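Local coordinates for trigger factor (Thermotoga maritima, PDB 2NSC), which probably acts as a ribosome-bound chaperone and peptidyl-prolyl isomerase that keeps new proteins in an open conformation, and is represented here by its N-terminal, ribosome-binding part, at residues V3-R8 and V13-V18; V39-F44 and K51-M56; A25-K30 and D68-L73. All blocks are in the same frame, centred on the assembly; numbering follows the deposited sequence.

Contact 1: V3-R8 and V13-V18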
loop_
_atom_site.group_PDB
_atom_site.type_symbol
_atom_site.label_atom_id
_atom_site.label_comp_id
_atom_site.label_asym_id
_atom_site.label_seq_id
_atom_site.Cartn_x
_atom_site.Cartn_y
_atom_site.Cartn_z
ATOM N N VAL A 3 7.822 -12.550 1.220
ATOM C CA VAL A 3 8.819 -12.124 0.234
ATOM C C VAL A 3 9.276 -13.275 -0.670
ATOM O O VAL A 3 9.541 -14.381 -0.210
ATOM C CB VAL A 3 10.036 -11.441 0.897
ATOM C CG1 VAL A 3 10.754 -12.405 1.807
ATOM C CG2 VAL A 3 11.001 -10.916 -0.159
ATOM N N LYS A 4 9.366 -13.011 -1.961
ATOM C CA LYS A 4 9.749 -14.038 -2.905
ATOM C C LYS A 4 10.936 -13.520 -3.707
ATOM O O LYS A 4 10.917 -12.387 -4.184
ATOM C CB LYS A 4 8.546 -14.399 -3.801
ATOM C CG LYS A 4 8.866 -15.307 -4.974
ATOM C CD LYS A 4 7.690 -15.444 -5.930
ATOM C CE LYS A 4 8.073 -16.277 -7.154
ATOM N NZ LYS A 4 6.984 -16.254 -8.200
ATOM N N GLU A 5 11.976 -14.335 -3.841
ATOM C CA GLU A 5 13.124 -13.947 -4.669
ATOM C C GLU A 5 12.782 -14.185 -6.141
ATOM O O GLU A 5 12.592 -15.317 -6.555
ATOM C CB GLU A 5 14.393 -14.700 -4.262
ATOM C CG GLU A 5 15.624 -14.287 -5.046
ATOM C CD GLU A 5 16.891 -15.034 -4.629
ATOM O OE1 GLU A 5 17.323 -14.901 -3.479
ATOM O OE2 GLU A 5 17.479 -15.742 -5.465
ATOM N N LEU A 6 12.693 -13.115 -6.925
ATOM C CA LEU A 6 12.388 -13.249 -8.354
ATOM C C LEU A 6 13.611 -13.661 -9.165
ATOM O O LEU A 6 13.494 -14.419 -10.128
ATOM C CB LEU A 6 11.783 -11.959 -8.916
ATOM C CG LEU A 6 10.439 -11.492 -8.360
ATOM C CD1 LEU A 6 9.999 -10.194 -9.054
ATOM C CD2 LEU A 6 9.368 -12.582 -8.519
ATOM N N GLU A 7 14.780 -13.151 -8.787
ATOM C CA GLU A 7 16.019 -13.539 -9.445
ATOM C C GLU A 7 17.253 -13.120 -8.675
ATOM O O GLU A 7 17.238 -12.149 -7.898
ATOM C CB GLU A 7 16.093 -13.037 -10.898
ATOM C CG GLU A 7 16.399 -11.569 -11.076
ATOM C CD GLU A 7 16.434 -11.148 -12.540
ATOM O OE1 GLU A 7 17.164 -11.776 -13.329
ATOM O OE2 GLU A 7 15.737 -10.182 -12.910
ATOM N N ARG A 8 18.316 -13.882 -8.912
ATOM C CA ARG A 8 19.634 -13.575 -8.421
ATOM C C ARG A 8 20.542 -13.430 -9.629
ATOM O O ARG A 8 20.591 -14.308 -10.492
ATOM C CB ARG A 8 20.119 -14.698 -7.510
ATOM C CG ARG A 8 21.454 -14.442 -6.880
ATOM C CD ARG A 8 21.764 -15.512 -5.849
ATOM N NE ARG A 8 21.432 -15.099 -4.479
ATOM C CZ ARG A 8 22.186 -14.285 -3.730
ATOM N NH1 ARG A 8 23.309 -13.760 -4.216
ATOM N NH2 ARG A 8 21.804 -13.978 -2.497
ATOM N N VAL A 13 20.078 -8.875 -6.327
ATOM C CA VAL A 13 18.911 -9.706 -5.994
ATOM C C VAL A 13 17.600 -8.918 -6.140
ATOM O O VAL A 13 17.502 -7.788 -5.671
ATOM C CB VAL A 13 19.020 -10.328 -4.573
ATOM C CG1 VAL A 13 17.875 -11.299 -4.328
ATOM C CG2 VAL A 13 20.353 -11.052 -4.405
ATOM N N VAL A 14 16.616 -9.518 -6.814
ATOM C CA VAL A 14 15.268 -8.935 -6.984
ATOM C C VAL A 14 14.275 -9.652 -6.059
ATOM O O VAL A 14 14.139 -10.887 -6.076
ATOM C CB VAL A 14 14.801 -9.016 -8.458
ATOM C CG1 VAL A 14 13.446 -8.364 -8.654
ATOM C CG2 VAL A 14 15.834 -8.370 -9.375
ATOM N N LEU A 15 13.609 -8.874 -5.221
ATOM C CA LEU A 15 12.725 -9.443 -4.228
ATOM C C LEU A 15 11.372 -8.810 -4.408
ATOM O O LEU A 15 11.285 -7.595 -4.598
ATOM C CB LEU A 15 13.233 -9.139 -2.818
ATOM C CG LEU A 15 14.644 -9.612 -2.423
ATOM C CD1 LEU A 15 14.983 -9.050 -1.048
ATOM C CD2 LEU A 15 14.720 -11.125 -2.397
ATOM N N GLU A 16 10.333 -9.633 -4.344
ATOM C CA GLU A 16 8.968 -9.174 -4.431
ATOM C C GLU A 16 8.265 -9.366 -3.095
ATOM O O GLU A 16 8.077 -10.511 -2.639
ATOM C CB GLU A 16 8.231 -9.964 -5.499
ATOM C CG GLU A 16 6.778 -9.568 -5.635
ATOM C CD GLU A 16 6.121 -10.300 -6.768
ATOM O OE1 GLU A 16 5.852 -11.512 -6.597
ATOM O OE2 GLU A 16 5.879 -9.668 -7.833
ATOM N N TYR A 17 7.878 -8.248 -2.480
ATOM C CA TYR A 17 7.180 -8.243 -1.193
ATOM C C TYR A 17 5.687 -8.166 -1.451
ATOM O O TYR A 17 5.233 -7.276 -2.144
ATOM C CB TYR A 17 7.626 -7.042 -0.345
ATOM C CG TYR A 17 9.006 -7.187 0.244
ATOM C CD1 TYR A 17 9.166 -7.558 1.586
ATOM C CD2 TYR A 17 10.155 -7.000 -0.536
ATOM C CE1 TYR A 17 10.445 -7.711 2.160
ATOM C CE2 TYR A 17 11.453 -7.159 0.012
ATOM C CZ TYR A 17 11.583 -7.514 1.365
ATOM O OH TYR A 17 12.812 -7.661 1.941
ATOM N N VAL A 18 4.934 -9.114 -0.903
ATOM C CA VAL A 18 3.470 -9.124 -0.976
ATOM C C VAL A 18 2.931 -8.912 0.441
ATOM O O VAL A 18 3.268 -9.662 1.365
ATOM C CB VAL A 18 2.952 -10.465 -1.550
ATOM C CG1 VAL A 18 1.415 -10.527 -1.537
ATOM C CG2 VAL A 18 3.481 -10.675 -2.973
#

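Contact 2: V39-F44 and K51-M56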
loop_
_atom_site.group_PDB
_atom_site.type_symbol
_atom_site.label_atom_id
_atom_site.label_comp_id
_atom_site.label_asym_id
_atom_site.label_seq_id
_atom_site.Cartn_x
_atom_site.Cartn_y
_atom_site.Cartn_z
ATOM N N VAL A 39 -2.388 18.482 6.414
ATOM C CA VAL A 39 -3.459 19.147 5.684
ATOM C C VAL A 39 -4.633 19.499 6.583
ATOM O O VAL A 39 -4.968 18.757 7.498
ATOM C CB VAL A 39 -3.947 18.345 4.449
ATOM C CG1 VAL A 39 -2.776 17.672 3.751
ATOM C CG2 VAL A 39 -4.977 17.316 4.837
ATOM N N GLU A 40 -5.243 20.645 6.302
ATOM C CA GLU A 40 -6.438 21.081 6.994
ATOM C C GLU A 40 -7.510 21.414 5.970
ATOM O O GLU A 40 -7.291 22.258 5.102
ATOM C CB GLU A 40 -6.126 22.314 7.836
ATOM C CG GLU A 40 -7.138 22.569 8.944
ATOM C CD GLU A 40 -6.805 23.801 9.764
ATOM O OE1 GLU A 40 -5.839 23.759 10.567
ATOM O OE2 GLU A 40 -7.519 24.819 9.596
ATOM N N ILE A 41 -8.665 20.749 6.063
ATOM C CA ILE A 41 -9.747 20.957 5.088
ATOM C C ILE A 41 -11.029 21.500 5.734
ATOM O O ILE A 41 -11.310 21.199 6.902
ATOM C CB ILE A 41 -10.054 19.688 4.261
ATOM C CG1 ILE A 41 -10.914 18.708 5.062
ATOM C CG2 ILE A 41 -8.755 19.063 3.699
ATOM C CD1 ILE A 41 -11.379 17.498 4.259
ATOM N N PRO A 42 -11.799 22.330 4.993
ATOM C CA PRO A 42 -13.001 22.871 5.626
ATOM C C PRO A 42 -13.913 21.761 6.158
ATOM O O PRO A 42 -14.027 20.699 5.534
ATOM C CB PRO A 42 -13.685 23.648 4.489
ATOM C CG PRO A 42 -12.583 23.954 3.522
ATOM C CD PRO A 42 -11.643 22.808 3.602
ATOM N N GLY A 43 -14.524 22.001 7.316
ATOM C CA GLY A 43 -15.483 21.063 7.899
ATOM C C GLY A 43 -14.918 20.101 8.933
ATOM O O GLY A 43 -15.679 19.372 9.577
ATOM N N PHE A 44 -13.589 20.087 9.085
ATOM C CA PHE A 44 -12.926 19.254 10.088
ATOM C C PHE A 44 -11.834 19.985 10.852
ATOM O O PHE A 44 -10.989 20.665 10.262
ATOM C CB PHE A 44 -12.349 17.995 9.447
ATOM C CG PHE A 44 -13.370 17.167 8.762
ATOM C CD1 PHE A 44 -14.184 16.304 9.493
ATOM C CD2 PHE A 44 -13.549 17.266 7.385
ATOM C CE1 PHE A 44 -15.158 15.536 8.857
ATOM C CE2 PHE A 44 -14.520 16.508 6.734
ATOM C CZ PHE A 44 -15.323 15.629 7.475
ATOM N N LYS A 51 -10.604 8.841 8.200
ATOM C CA LYS A 51 -10.009 8.024 7.121
ATOM C C LYS A 51 -10.862 7.976 5.840
ATOM O O LYS A 51 -10.339 8.137 4.736
ATOM C CB LYS A 51 -9.684 6.595 7.613
ATOM C CG LYS A 51 -9.235 5.630 6.490
ATOM C CD LYS A 51 -8.392 4.455 6.977
ATOM C CE LYS A 51 -9.200 3.451 7.762
ATOM N NZ LYS A 51 -8.391 2.229 8.071
ATOM N N ASN A 52 -12.166 7.760 6.004
ATOM C CA ASN A 52 -13.115 7.679 4.886
ATOM C C ASN A 52 -13.187 8.920 4.016
ATOM O O ASN A 52 -13.448 8.843 2.809
ATOM C CB ASN A 52 -14.512 7.376 5.423
ATOM C CG ASN A 52 -14.628 5.971 5.940
ATOM O OD1 ASN A 52 -13.920 5.063 5.471
ATOM N ND2 ASN A 52 -15.516 5.770 6.915
ATOM N N VAL A 53 -12.982 10.062 4.656
ATOM C CA VAL A 53 -13.038 11.352 4.001
ATOM C C VAL A 53 -11.771 11.521 3.171
ATOM O O VAL A 53 -11.833 11.912 2.007
ATOM C CB VAL A 53 -13.192 12.473 5.042
ATOM C CG1 VAL A 53 -13.286 13.842 4.372
ATOM C CG2 VAL A 53 -14.431 12.207 5.902
ATOM N N LEU A 54 -10.626 11.187 3.758
ATOM C CA LEU A 54 -9.361 11.250 3.032
ATOM C C LEU A 54 -9.377 10.367 1.776
ATOM O O LEU A 54 -9.042 10.830 0.681
ATOM C CB LEU A 54 -8.193 10.911 3.957
ATOM C CG LEU A 54 -7.883 11.983 5.009
ATOM C CD1 LEU A 54 -6.921 11.448 6.032
ATOM C CD2 LEU A 54 -7.321 13.249 4.378
ATOM N N LYS A 55 -9.814 9.119 1.929
ATOM C CA LYS A 55 -9.918 8.186 0.808
ATOM C C LYS A 55 -10.815 8.715 -0.300
ATOM O O LYS A 55 -10.553 8.455 -1.476
ATOM C CB LYS A 55 -10.424 6.827 1.287
ATOM C CG LYS A 55 -9.607 6.278 2.442
ATOM C CD LYS A 55 -10.011 4.883 2.846
ATOM C CE LYS A 55 -9.231 3.835 2.085
ATOM N NZ LYS A 55 -9.455 2.497 2.700
ATOM N N MET A 56 -11.864 9.453 0.080
ATOM C CA MET A 56 -12.830 10.024 -0.880
ATOM C C MET A 56 -12.273 11.245 -1.634
ATOM O O MET A 56 -12.345 11.307 -2.866
ATOM C CB MET A 56 -14.149 10.372 -0.175
ATOM C CG MET A 56 -15.207 10.953 -1.086
ATOM S SD MET A 56 -16.557 11.735 -0.183
ATOM C CE MET A 56 -15.749 13.208 0.462
#

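Contact 3: A25-K30 and D68-L73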
loop_
_atom_site.group_PDB
_atom_site.type_symbol
_atom_site.label_atom_id
_atom_site.label_comp_id
_atom_site.label_asym_id
_atom_site.label_seq_id
_atom_site.Cartn_x
_atom_site.Cartn_y
_atom_site.Cartn_z
ATOM N N ALA A 25 -3.923 -2.361 6.317
ATOM C CA ALA A 25 -4.707 -1.550 7.235
ATOM C C ALA A 25 -3.813 -0.674 8.134
ATOM O O ALA A 25 -4.079 0.530 8.279
ATOM C CB ALA A 25 -5.651 -2.427 8.059
ATOM N N GLN A 26 -2.756 -1.267 8.703
ATOM C CA GLN A 26 -1.755 -0.514 9.484
ATOM C C GLN A 26 -1.120 0.640 8.679
ATOM O O GLN A 26 -0.988 1.756 9.184
ATOM C CB GLN A 26 -0.689 -1.443 10.070
ATOM C CG GLN A 26 -1.190 -2.250 11.299
ATOM C CD GLN A 26 -0.177 -3.287 11.807
ATOM O OE1 GLN A 26 0.107 -4.283 11.133
ATOM N NE2 GLN A 26 0.360 -3.058 13.002
ATOM N N ALA A 27 -0.783 0.377 7.420
ATOM C CA ALA A 27 -0.202 1.388 6.532
ATOM C C ALA A 27 -1.210 2.496 6.196
ATOM O O ALA A 27 -0.848 3.676 6.203
ATOM C CB ALA A 27 0.322 0.741 5.264
ATOM N N GLU A 28 -2.459 2.117 5.904
ATOM C CA GLU A 28 -3.539 3.086 5.705
ATOM C C GLU A 28 -3.668 4.013 6.913
ATOM O O GLU A 28 -3.807 5.211 6.743
ATOM C CB GLU A 28 -4.870 2.380 5.437
ATOM C CG GLU A 28 -4.925 1.647 4.094
ATOM C CD GLU A 28 -6.289 1.018 3.812
ATOM O OE1 GLU A 28 -6.504 -0.150 4.161
ATOM O OE2 GLU A 28 -7.153 1.677 3.229
ATOM N N ASP A 29 -3.608 3.450 8.127
ATOM C CA ASP A 29 -3.649 4.224 9.375
ATOM C C ASP A 29 -2.469 5.208 9.495
ATOM O O ASP A 29 -2.644 6.324 9.978
ATOM C CB ASP A 29 -3.637 3.291 10.596
ATOM C CG ASP A 29 -4.967 2.579 10.834
ATOM O OD1 ASP A 29 -6.004 3.031 10.287
ATOM O OD2 ASP A 29 -4.980 1.570 11.599
ATOM N N LYS A 30 -1.265 4.792 9.097
ATOM C CA LYS A 30 -0.134 5.707 9.121
ATOM C C LYS A 30 -0.390 6.832 8.128
ATOM O O LYS A 30 -0.070 7.989 8.403
ATOM C CB LYS A 30 1.170 5.007 8.763
ATOM C CG LYS A 30 1.641 3.953 9.769
ATOM C CD LYS A 30 2.889 3.241 9.266
ATOM C CE LYS A 30 3.215 2.032 10.137
ATOM N NZ LYS A 30 4.508 1.396 9.720
ATOM N N ASP A 68 3.653 4.028 0.220
ATOM C CA ASP A 68 4.840 4.657 0.856
ATOM C C ASP A 68 5.118 4.026 2.214
ATOM O O ASP A 68 6.241 3.669 2.520
ATOM C CB ASP A 68 4.642 6.159 1.084
ATOM C CG ASP A 68 4.803 6.981 -0.185
ATOM O OD1 ASP A 68 5.423 6.490 -1.156
ATOM O OD2 ASP A 68 4.303 8.129 -0.213
ATOM N N PHE A 69 4.077 3.917 3.038
ATOM C CA PHE A 69 4.246 3.345 4.360
ATOM C C PHE A 69 4.483 1.831 4.349
ATOM O O PHE A 69 5.175 1.308 5.225
ATOM C CB PHE A 69 3.112 3.774 5.296
ATOM C CG PHE A 69 3.242 5.203 5.761
ATOM C CD1 PHE A 69 4.199 5.545 6.720
ATOM C CD2 PHE A 69 2.449 6.212 5.199
ATOM C CE1 PHE A 69 4.341 6.877 7.135
ATOM C CE2 PHE A 69 2.581 7.526 5.594
ATOM C CZ PHE A 69 3.527 7.873 6.556
ATOM N N LEU A 70 3.936 1.125 3.364
ATOM C CA LEU A 70 4.257 -0.289 3.239
ATOM C C LEU A 70 5.747 -0.454 2.936
ATOM O O LEU A 70 6.395 -1.327 3.500
ATOM C CB LEU A 70 3.404 -0.986 2.182
ATOM C CG LEU A 70 1.942 -1.295 2.518
ATOM C CD1 LEU A 70 1.302 -1.827 1.262
ATOM C CD2 LEU A 70 1.799 -2.308 3.680
ATOM N N MET A 71 6.268 0.399 2.057
ATOM C CA MET A 71 7.678 0.401 1.689
ATOM C C MET A 71 8.567 0.478 2.920
ATOM O O MET A 71 9.660 -0.074 2.924
ATOM C CB MET A 71 7.990 1.564 0.736
ATOM C CG MET A 71 7.952 1.211 -0.743
ATOM S SD MET A 71 8.008 2.667 -1.862
ATOM C CE MET A 71 9.294 3.709 -1.145
ATOM N N ASP A 72 8.081 1.126 3.978
ATOM C CA ASP A 72 8.852 1.282 5.219
ATOM C C ASP A 72 8.990 -0.004 6.037
ATOM O O ASP A 72 9.611 0.001 7.096
ATOM C CB ASP A 72 8.228 2.367 6.125
ATOM C CG ASP A 72 8.301 3.771 5.525
ATOM O OD1 ASP A 72 9.036 3.978 4.525
ATOM O OD2 ASP A 72 7.630 4.681 6.080
ATOM N N LEU A 73 8.381 -1.090 5.578
ATOM C CA LEU A 73 8.489 -2.345 6.298
ATOM C C LEU A 73 9.698 -3.110 5.797
ATOM O O LEU A 73 10.214 -4.003 6.475
ATOM C CB LEU A 73 7.229 -3.191 6.119
ATOM C CG LEU A 73 5.944 -2.707 6.790
ATOM C CD1 LEU A 73 4.786 -3.597 6.393
ATOM C CD2 LEU A 73 6.095 -2.636 8.336
HETATM O O HOH W 1 3.523 0.388 7.433
HETATM O O HOH W 2 6.595 3.676 8.540
#

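Contact 1: V3-R8 and V13-V18
Val3 and Tyr17 form a non-hydrogen-bonded antiparallel pair whose side chains run alongside each other. The CG2 methyl of Val3 sits over the middle of the Tyr17 ring face, 3.8 Å from its centroid and 11° off the normal, a CH-pi contact. Since the Tyr17 hydroxyl is hydrogen-bonded to Thr77 OG1, an alanine in place of Tyr17 would probably leave Val3 CG2 without its aromatic face and Thr77 OG1 without this mate. Next comes Lys4, joined to Glu16 by two backbone bonds, Lys4 N to Glu16 O at 2.9 Å and Glu16 N to Lys4 O at 2.8 Å. Glu5 lies on the Tyr17 side of the sheet, its CB against Leu15 CD2 and its outer carboxylate arm across Val13 CG1. The pairing then slips by one residue: Leu6 and Glu7 both face Val14, a classic beta bulge in this two-stranded hairpin. Leu6 N reaches Val14 O at 2.8 Å, while Val14 N bonds straight to Glu7 O at 2.9 Å. The two methyls of Val14 are shared out accordingly, CG1 meeting Leu6 CD1 at 3.9 Å and CG2 meeting Glu7 CG at 3.7 Å; Glu7 CG comes this near because it stands between its own backbone N and carbonyl carbon (chi1 76°). At Arg8 the chain bends at chi3, and one guanidinium face lies on Val13 CG2, 3.8 Å from Arg8 CZ.

Contact 2: V39-F44 and K51-M56
This is a small apolar contact at the surface, in which a turn of the long loop between helices 21-36 and 51-58 leans on the second of those helices; the two segments bury just 143 Å² between them. Val53 is the one helix residue touched, and it meets Phe44 nearly head-on. Its CG1 lies 3.8 Å from Phe44 CE2, at an oblique approach to the ring, and its CG2 lies 3.9 Å from Phe44 CZ, so both methyls meet the outer end of the ring from the same side of its plane. CG1 also takes Ile41 CD1 at 4.1 Å, the two chains crossing at a slant. Ile41 CG1 lies between its backbone N and carbonyl carbon (chi1 79°), and the extended arm beyond it carries CD1 to Val53. Ile41 and Phe44 are the end residues of a type II beta turn, which brings both toward the helix; its Phe44 N to Ile41 O bond is weak, and Gly43 at its third position has a positive phi of 96°. Gly43 and Phe44 belong to the Gly-Phe-Arg sequence characteristic of ribosome-binding loops in trigger factors. Behind Val53, Leu54 packs on Val32 and Leu35, and Lys55 forms a salt bridge with Glu28, joining helix 51-58 to helix 21-36.

Contact 3: A25-K30 and D68-L73
Lys30 NZ reaches Phe69 and Asp72 through two waters. The first accepts from NZ at 2.7 Å and donates to the backbone O of Phe69 at 2.9 Å. The second is held less firmly by the lysine, with a weak bond of 3.3 Å from NZ, but donates to Asp72 OD2 at 2.9 Å; it also lies at the edge of the Phe69 ring, in its plane. Lysine and aspartate are thus linked by solvent without direct contact of their charged atoms, and any electrostatic attraction between them is probably softened by the intervening water. On its way to this site the lysine runs obliquely across the aromatic residue. Its CB stands over one face of the Phe69 ring, 3.8 Å from the centroid and displaced toward the rim, with the line to it 16° from the normal, a CH-pi contact. Further out, Lys30 CD lies 3.7 Å from Phe69 CD1. Lys30 CG is anti to its own carbonyl carbon (chi1 -66°), and the extended chain beyond continues past the ring to the waters. In the fold, this is the packing of helix 21-36 on the C-terminal end of helix 62-71. Ala27 marks the close approach: its CA is 5.3 Å from Phe69 CA, a spacing that its single methyl allows. That methyl, CB, meets Leu70 CD2 at 3.7 Å and also touches Thr66, one turn back on the same helix. The opposing Leu70 is buried and packs against Phe19 as well.

Overall arrangement
From the N terminus, contact 1 closes first, a local hairpin between strands 2-9 and 12-18. The chain then enters helix 21-36, which supplies the first half of contact 3. Before its second half arrives on helix 62-71, the loop that follows helix 21-36 folds back on helix 51-58, so contact 2 is nested inside the loop closed by contact 3. The centres of contacts 2 and 3 are 19 Å apart, yet they are joined by the Lys55-Glu28 salt bridge and a weaker Lys51-Asp29 ion pair. Contact 1 touches neither: it lies about 6 Å from contact 3 between nearest atoms, and on the opposite side of the chain's centre from contact 2.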